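N-acetylglucosamine-6-phosphate deacetylase (Thermotoga maritima, PDB 1O12) probably removes the acetyl group from N-acetylglucosamine-6-phosphate, as a metal-dependent hydrolase of the NagA family that binds one divalent cation per subunit. Local coordinates at residues L245-E248 with M249-V253; F307-A310 with V311-F314. All coordinates share one frame; numbering follows the deposited sequence.

Interaction 1. Residues L245-E248 with M249-V253; sequences LSRE and MVKLV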
ATOM      1  N   LEU A 245       4.749  10.418 -10.238  1.00 35.70           N
ATOM      2  CA  LEU A 245       4.081   9.149  -9.934  1.00 36.27           C
ATOM      3  C   LEU A 245       3.446   8.692 -11.242  1.00 36.33           C
ATOM      4  O   LEU A 245       2.983   9.521 -12.044  1.00 35.16           O
ATOM      5  CB  LEU A 245       2.939   9.287  -8.943  1.00 36.24           C
ATOM      6  CG  LEU A 245       3.117   9.697  -7.501  1.00 37.56           C
ATOM      7  CD1 LEU A 245       3.412  11.174  -7.433  1.00 35.36           C
ATOM      8  CD2 LEU A 245       1.798   9.379  -6.767  1.00 37.95           C
ATOM      9  N   SER A 246       3.402   7.390 -11.472  1.00 35.14           N
ATOM     10  CA  SER A 246       2.756   6.928 -12.688  1.00 34.25           C
ATOM     11  C   SER A 246       1.269   6.864 -12.373  1.00 35.27           C
ATOM     12  O   SER A 246       0.861   6.890 -11.201  1.00 35.56           O
ATOM     13  CB  SER A 246       3.255   5.536 -13.074  1.00 33.65           C
ATOM     14  OG  SER A 246       2.941   4.565 -12.082  1.00 32.70           O
ATOM     15  N   ARG A 247       0.454   6.771 -13.410  1.00 36.68           N
ATOM     16  CA  ARG A 247      -0.971   6.661 -13.203  1.00 37.56           C
ATOM     17  C   ARG A 247      -1.260   5.436 -12.278  1.00 36.32           C
ATOM     18  O   ARG A 247      -2.091   5.513 -11.382  1.00 34.40           O
ATOM     19  CB  ARG A 247      -1.676   6.570 -14.572  1.00 40.41           C
ATOM     20  CG  ARG A 247      -2.260   5.200 -14.944  1.00 47.07           C
ATOM     21  CD  ARG A 247      -3.780   5.251 -15.210  1.00 49.97           C
ATOM     22  NE  ARG A 247      -4.109   6.127 -16.338  1.00 53.71           N
ATOM     23  CZ  ARG A 247      -5.348   6.517 -16.658  1.00 55.52           C
ATOM     24  NH1 ARG A 247      -5.549   7.320 -17.712  1.00 53.88           N
ATOM     25  NH2 ARG A 247      -6.388   6.114 -15.921  1.00 54.67           N
ATOM     26  N   GLU A 248      -0.559   4.322 -12.457  1.00 35.85           N
ATOM     27  CA  GLU A 248      -0.807   3.178 -11.579  1.00 37.60           C
ATOM     28  C   GLU A 248      -0.525   3.500 -10.092  1.00 36.78           C
ATOM     29  O   GLU A 248      -1.299   3.115  -9.224  1.00 34.18           O
ATOM     30  CB  GLU A 248       0.022   1.973 -12.012  1.00 40.28           C
ATOM     31  CG  GLU A 248      -0.275   1.518 -13.417  1.00 45.95           C
ATOM     32  CD  GLU A 248       0.199   2.532 -14.469  1.00 50.41           C
ATOM     33  OE1 GLU A 248       1.362   3.001 -14.367  1.00 49.96           O
ATOM     34  OE2 GLU A 248      -0.590   2.846 -15.405  1.00 52.77           O
HETATM   35  N   MSE A 249       0.574   4.196  -9.801  1.00 36.42           N
HETATM   36  CA  MSE A 249       0.906   4.568  -8.424  1.00 37.54           C
HETATM   37  C   MSE A 249      -0.200   5.412  -7.797  1.00 36.21           C
HETATM   38  O   MSE A 249      -0.659   5.138  -6.676  1.00 32.79           O
HETATM   39  CB  MSE A 249       2.185   5.390  -8.374  1.00 43.72           C
HETATM   40  CG  MSE A 249       3.279   4.801  -7.503  1.00 52.67           C
HETATM   41 SE   MSE A 249       2.773   4.206  -5.692  1.00 63.79          SE
HETATM   42  CE  MSE A 249       4.562   4.300  -4.893  1.00 60.43           C
ATOM     43  N   VAL A 250      -0.581   6.464  -8.520  1.00 33.07           N
ATOM     44  CA  VAL A 250      -1.643   7.345  -8.082  1.00 32.37           C
ATOM     45  C   VAL A 250      -2.875   6.496  -7.789  1.00 32.80           C
ATOM     46  O   VAL A 250      -3.536   6.669  -6.757  1.00 32.68           O
ATOM     47  CB  VAL A 250      -2.025   8.386  -9.180  1.00 31.78           C
ATOM     48  CG1 VAL A 250      -3.226   9.198  -8.721  1.00 27.39           C
ATOM     49  CG2 VAL A 250      -0.849   9.295  -9.469  1.00 30.22           C
ATOM     50  N   LYS A 251      -3.204   5.594  -8.709  1.00 33.02           N
ATOM     51  CA  LYS A 251      -4.361   4.730  -8.514  1.00 34.84           C
ATOM     52  C   LYS A 251      -4.218   3.914  -7.236  1.00 33.04           C
ATOM     53  O   LYS A 251      -5.194   3.696  -6.531  1.00 33.75           O
ATOM     54  CB  LYS A 251      -4.539   3.797  -9.694  1.00 37.85           C
ATOM     55  CG  LYS A 251      -5.993   3.535 -10.044  1.00 43.98           C
ATOM     56  CD  LYS A 251      -6.123   2.893 -11.445  1.00 49.63           C
ATOM     57  CE  LYS A 251      -5.493   3.785 -12.534  1.00 53.44           C
ATOM     58  NZ  LYS A 251      -5.549   3.203 -13.921  1.00 57.14           N
ATOM     59  N   LEU A 252      -2.998   3.475  -6.944  1.00 31.05           N
ATOM     60  CA  LEU A 252      -2.713   2.706  -5.735  1.00 29.96           C
ATOM     61  C   LEU A 252      -2.841   3.583  -4.478  1.00 29.59           C
ATOM     62  O   LEU A 252      -3.528   3.217  -3.520  1.00 30.95           O
ATOM     63  CB  LEU A 252      -1.305   2.099  -5.808  1.00 27.66           C
ATOM     64  CG  LEU A 252      -0.820   1.324  -4.572  1.00 28.69           C
ATOM     65  CD1 LEU A 252      -1.904   0.301  -4.117  1.00 23.35           C
ATOM     66  CD2 LEU A 252       0.519   0.639  -4.894  1.00 24.81           C
ATOM     67  N   VAL A 253      -2.197   4.738  -4.472  1.00 28.52           N
ATOM     68  CA  VAL A 253      -2.302   5.605  -3.301  1.00 28.27           C
ATOM     69  C   VAL A 253      -3.775   5.958  -3.060  1.00 28.31           C
ATOM     70  O   VAL A 253      -4.259   5.970  -1.914  1.00 28.09           O
ATOM     71  CB  VAL A 253      -1.490   6.890  -3.462  1.00 24.86           C
ATOM     72  CG1 VAL A 253      -1.737   7.788  -2.268  1.00 26.18           C
ATOM     73  CG2 VAL A 253      -0.025   6.556  -3.584  1.00 24.26           C
TER

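Interaction 2. Residues F307-A310 with V311-F314; sequences FSQA and VKNF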
ATOM      1  N   PHE A 307      -2.103  23.794 -11.633  1.00 31.68           N
ATOM      2  CA  PHE A 307      -3.014  23.179 -10.689  1.00 30.30           C
ATOM      3  C   PHE A 307      -4.216  22.594 -11.402  1.00 32.56           C
ATOM      4  O   PHE A 307      -4.634  21.462 -11.137  1.00 32.82           O
ATOM      5  CB  PHE A 307      -3.481  24.159  -9.631  1.00 26.46           C
ATOM      6  CG  PHE A 307      -4.014  23.474  -8.409  1.00 25.50           C
ATOM      7  CD1 PHE A 307      -5.332  23.035  -8.362  1.00 24.37           C
ATOM      8  CD2 PHE A 307      -3.164  23.178  -7.344  1.00 24.19           C
ATOM      9  CE1 PHE A 307      -5.789  22.301  -7.271  1.00 24.73           C
ATOM     10  CE2 PHE A 307      -3.598  22.452  -6.248  1.00 24.87           C
ATOM     11  CZ  PHE A 307      -4.913  22.007  -6.206  1.00 26.28           C
ATOM     12  N   SER A 308      -4.772  23.371 -12.315  1.00 33.83           N
ATOM     13  CA  SER A 308      -5.931  22.932 -13.089  1.00 34.85           C
ATOM     14  C   SER A 308      -5.721  21.563 -13.753  1.00 34.44           C
ATOM     15  O   SER A 308      -6.648  20.745 -13.807  1.00 36.41           O
ATOM     16  CB  SER A 308      -6.248  23.967 -14.159  1.00 34.52           C
ATOM     17  OG  SER A 308      -7.472  23.667 -14.768  1.00 39.84           O
ATOM     18  N   GLN A 309      -4.513  21.324 -14.263  1.00 33.16           N
ATOM     19  CA  GLN A 309      -4.200  20.069 -14.925  1.00 32.35           C
ATOM     20  C   GLN A 309      -4.101  18.970 -13.881  1.00 31.80           C
ATOM     21  O   GLN A 309      -4.473  17.834 -14.134  1.00 33.27           O
ATOM     22  CB  GLN A 309      -2.885  20.180 -15.702  1.00 34.24           C
ATOM     23  CG  GLN A 309      -2.651  19.024 -16.691  1.00 36.15           C
ATOM     24  CD  GLN A 309      -3.807  18.867 -17.678  1.00 36.99           C
ATOM     25  OE1 GLN A 309      -4.140  19.799 -18.407  1.00 37.78           O
ATOM     26  NE2 GLN A 309      -4.423  17.685 -17.697  1.00 36.33           N
ATOM     27  N   ALA A 310      -3.614  19.334 -12.701  1.00 30.28           N
ATOM     28  CA  ALA A 310      -3.487  18.405 -11.597  1.00 27.96           C
ATOM     29  C   ALA A 310      -4.851  17.798 -11.297  1.00 28.51           C
ATOM     30  O   ALA A 310      -4.972  16.588 -11.131  1.00 28.26           O
ATOM     31  CB  ALA A 310      -2.969  19.115 -10.385  1.00 24.37           C
ATOM     32  N   VAL A 311      -5.880  18.633 -11.239  1.00 28.59           N
ATOM     33  CA  VAL A 311      -7.218  18.153 -10.942  1.00 29.00           C
ATOM     34  C   VAL A 311      -7.745  17.211 -12.023  1.00 30.74           C
ATOM     35  O   VAL A 311      -8.299  16.129 -11.718  1.00 29.06           O
ATOM     36  CB  VAL A 311      -8.192  19.337 -10.750  1.00 29.62           C
ATOM     37  CG1 VAL A 311      -9.620  18.836 -10.530  1.00 27.06           C
ATOM     38  CG2 VAL A 311      -7.739  20.159  -9.555  1.00 28.93           C
ATOM     39  N   LYS A 312      -7.552  17.603 -13.281  1.00 31.17           N
ATOM     40  CA  LYS A 312      -8.031  16.784 -14.375  1.00 32.35           C
ATOM     41  C   LYS A 312      -7.316  15.444 -14.334  1.00 33.68           C
ATOM     42  O   LYS A 312      -7.954  14.389 -14.459  1.00 33.14           O
ATOM     43  CB  LYS A 312      -7.772  17.452 -15.723  1.00 32.59           C
ATOM     44  CG  LYS A 312      -8.592  18.707 -16.004  1.00 36.24           C
ATOM     45  CD  LYS A 312      -8.600  19.025 -17.504  1.00 38.94           C
ATOM     46  CE  LYS A 312      -8.902  20.490 -17.803  1.00 40.63           C
ATOM     47  NZ  LYS A 312      -7.741  21.409 -17.478  1.00 44.19           N
ATOM     48  N   ASN A 313      -5.996  15.494 -14.145  1.00 32.94           N
ATOM     49  CA  ASN A 313      -5.197  14.284 -14.136  1.00 33.82           C
ATOM     50  C   ASN A 313      -5.674  13.346 -13.068  1.00 34.94           C
ATOM     51  O   ASN A 313      -5.990  12.187 -13.350  1.00 37.90           O
ATOM     52  CB  ASN A 313      -3.692  14.574 -13.918  1.00 35.08           C
ATOM     53  CG  ASN A 313      -2.996  15.119 -15.165  1.00 34.35           C
ATOM     54  OD1 ASN A 313      -3.493  14.996 -16.283  1.00 34.60           O
ATOM     55  ND2 ASN A 313      -1.831  15.711 -14.972  1.00 35.48           N
ATOM     56  N   PHE A 314      -5.741  13.849 -11.839  1.00 35.10           N
ATOM     57  CA  PHE A 314      -6.161  13.037 -10.715  1.00 34.10           C
ATOM     58  C   PHE A 314      -7.482  12.391 -10.992  1.00 34.50           C
ATOM     59  O   PHE A 314      -7.662  11.200 -10.751  1.00 33.96           O
ATOM     60  CB  PHE A 314      -6.285  13.862  -9.445  1.00 33.32           C
ATOM     61  CG  PHE A 314      -6.531  13.027  -8.238  1.00 32.92           C
ATOM     62  CD1 PHE A 314      -7.833  12.728  -7.835  1.00 33.21           C
ATOM     63  CD2 PHE A 314      -5.452  12.486  -7.530  1.00 32.16           C
ATOM     64  CE1 PHE A 314      -8.069  11.904  -6.732  1.00 32.19           C
ATOM     65  CE2 PHE A 314      -5.658  11.665  -6.433  1.00 30.94           C
ATOM     66  CZ  PHE A 314      -6.973  11.371  -6.029  1.00 33.51           C
TER

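Interaction 1. Residues L245-E248 with M249-V253
S246 and M249 show how a residue just ahead of a helix can take up an N-H of the first turn, here that of M249. S246 sits at the N-cap of helix 247-257, where a chi1 of 62° holds OG between its own backbone N and carbonyl carbon and turns it back to the amide of M249. The resulting capping bond, M249 N to S246 OG, is weak at 3.3 Å, and OG has a stronger partner in the carbonyl oxygen of R220 on the second subunit. The carbonyl oxygen of S246 opens the regular i to i+4 series: V250 N meets it at 3.1 Å, almost straight at 176°. K251 N then bonds to R247 O at 2.9 Å, and L252 N to E248 O at the same length.

Next to the cap, L245 lays CB and CD2 against CG2 of V250, CD2 at 3.8 Å, the two side chains crossing at about a right angle. The chemistry implies a turn whose firm polar bonds are those of the backbone, with apolar packing beside them; the serine adds a weak cap, and its hydroxyl is shared between the helix start and the dimer interface.

Interaction 2. Residues F307-A310 with V311-F314
The rings of F307 and F314 and the amides of Q309 and N313 are the flat groups on the first two turns of helix 307-318. V311 reaches the F307 ring obliquely, its CG2 lying 3.7 Å from F307 CE1, while the ring of F57, on strand 52-59, also meets it with the planes about 30° apart. The F314 side chain packs on C240, I262, L264 and L325. The amides of Q309 and N313 are turned 49° against each other. Q309 NE2 donates to N313 OD1 at 3.2 Å; the oxygen lies in the Q309 amide plane, but the donor stands well above the carbonyl plane of N313, 56° out of it. A bend at chi2 brings the glutamine amide forward to N313 for this bond. The other end of the asparagine amide, ND2, is held by the carbonyl oxygen of C240.

Backbone i to i+4 bonds run through the whole segment, the one from K312 N to S308 O being weak at 3.3 Å. F307 and V311 also pack against helix 322-336. This is a largely buried helix, with Q309 and K312 on its partly exposed side, consistent with a helix on the outside of the TIM-type barrel of the amidohydrolase family.

In the fold
Interactions 1 and 2 lie in series along the chain, on helices 247-257 and 307-318, with centres 14 Å apart. They touch directly where V250 CG1 packs 4.1 Å from F314 CD2, and R247 and V250 extend the contact to K316, F317 and T318 later on the second helix. Interaction 1 stands nearer the predicted substrate site: the L245 side chain is about 4 Å from those of H244 and N212, and about 12 Å from the bound iron ion. Interaction 2 is more remote, the F307 side chain being about 10 Å from that of D267, the predicted proton donor/acceptor. Interaction 1 also meets the second subunit, whereas no second-subunit residue touches interaction 2.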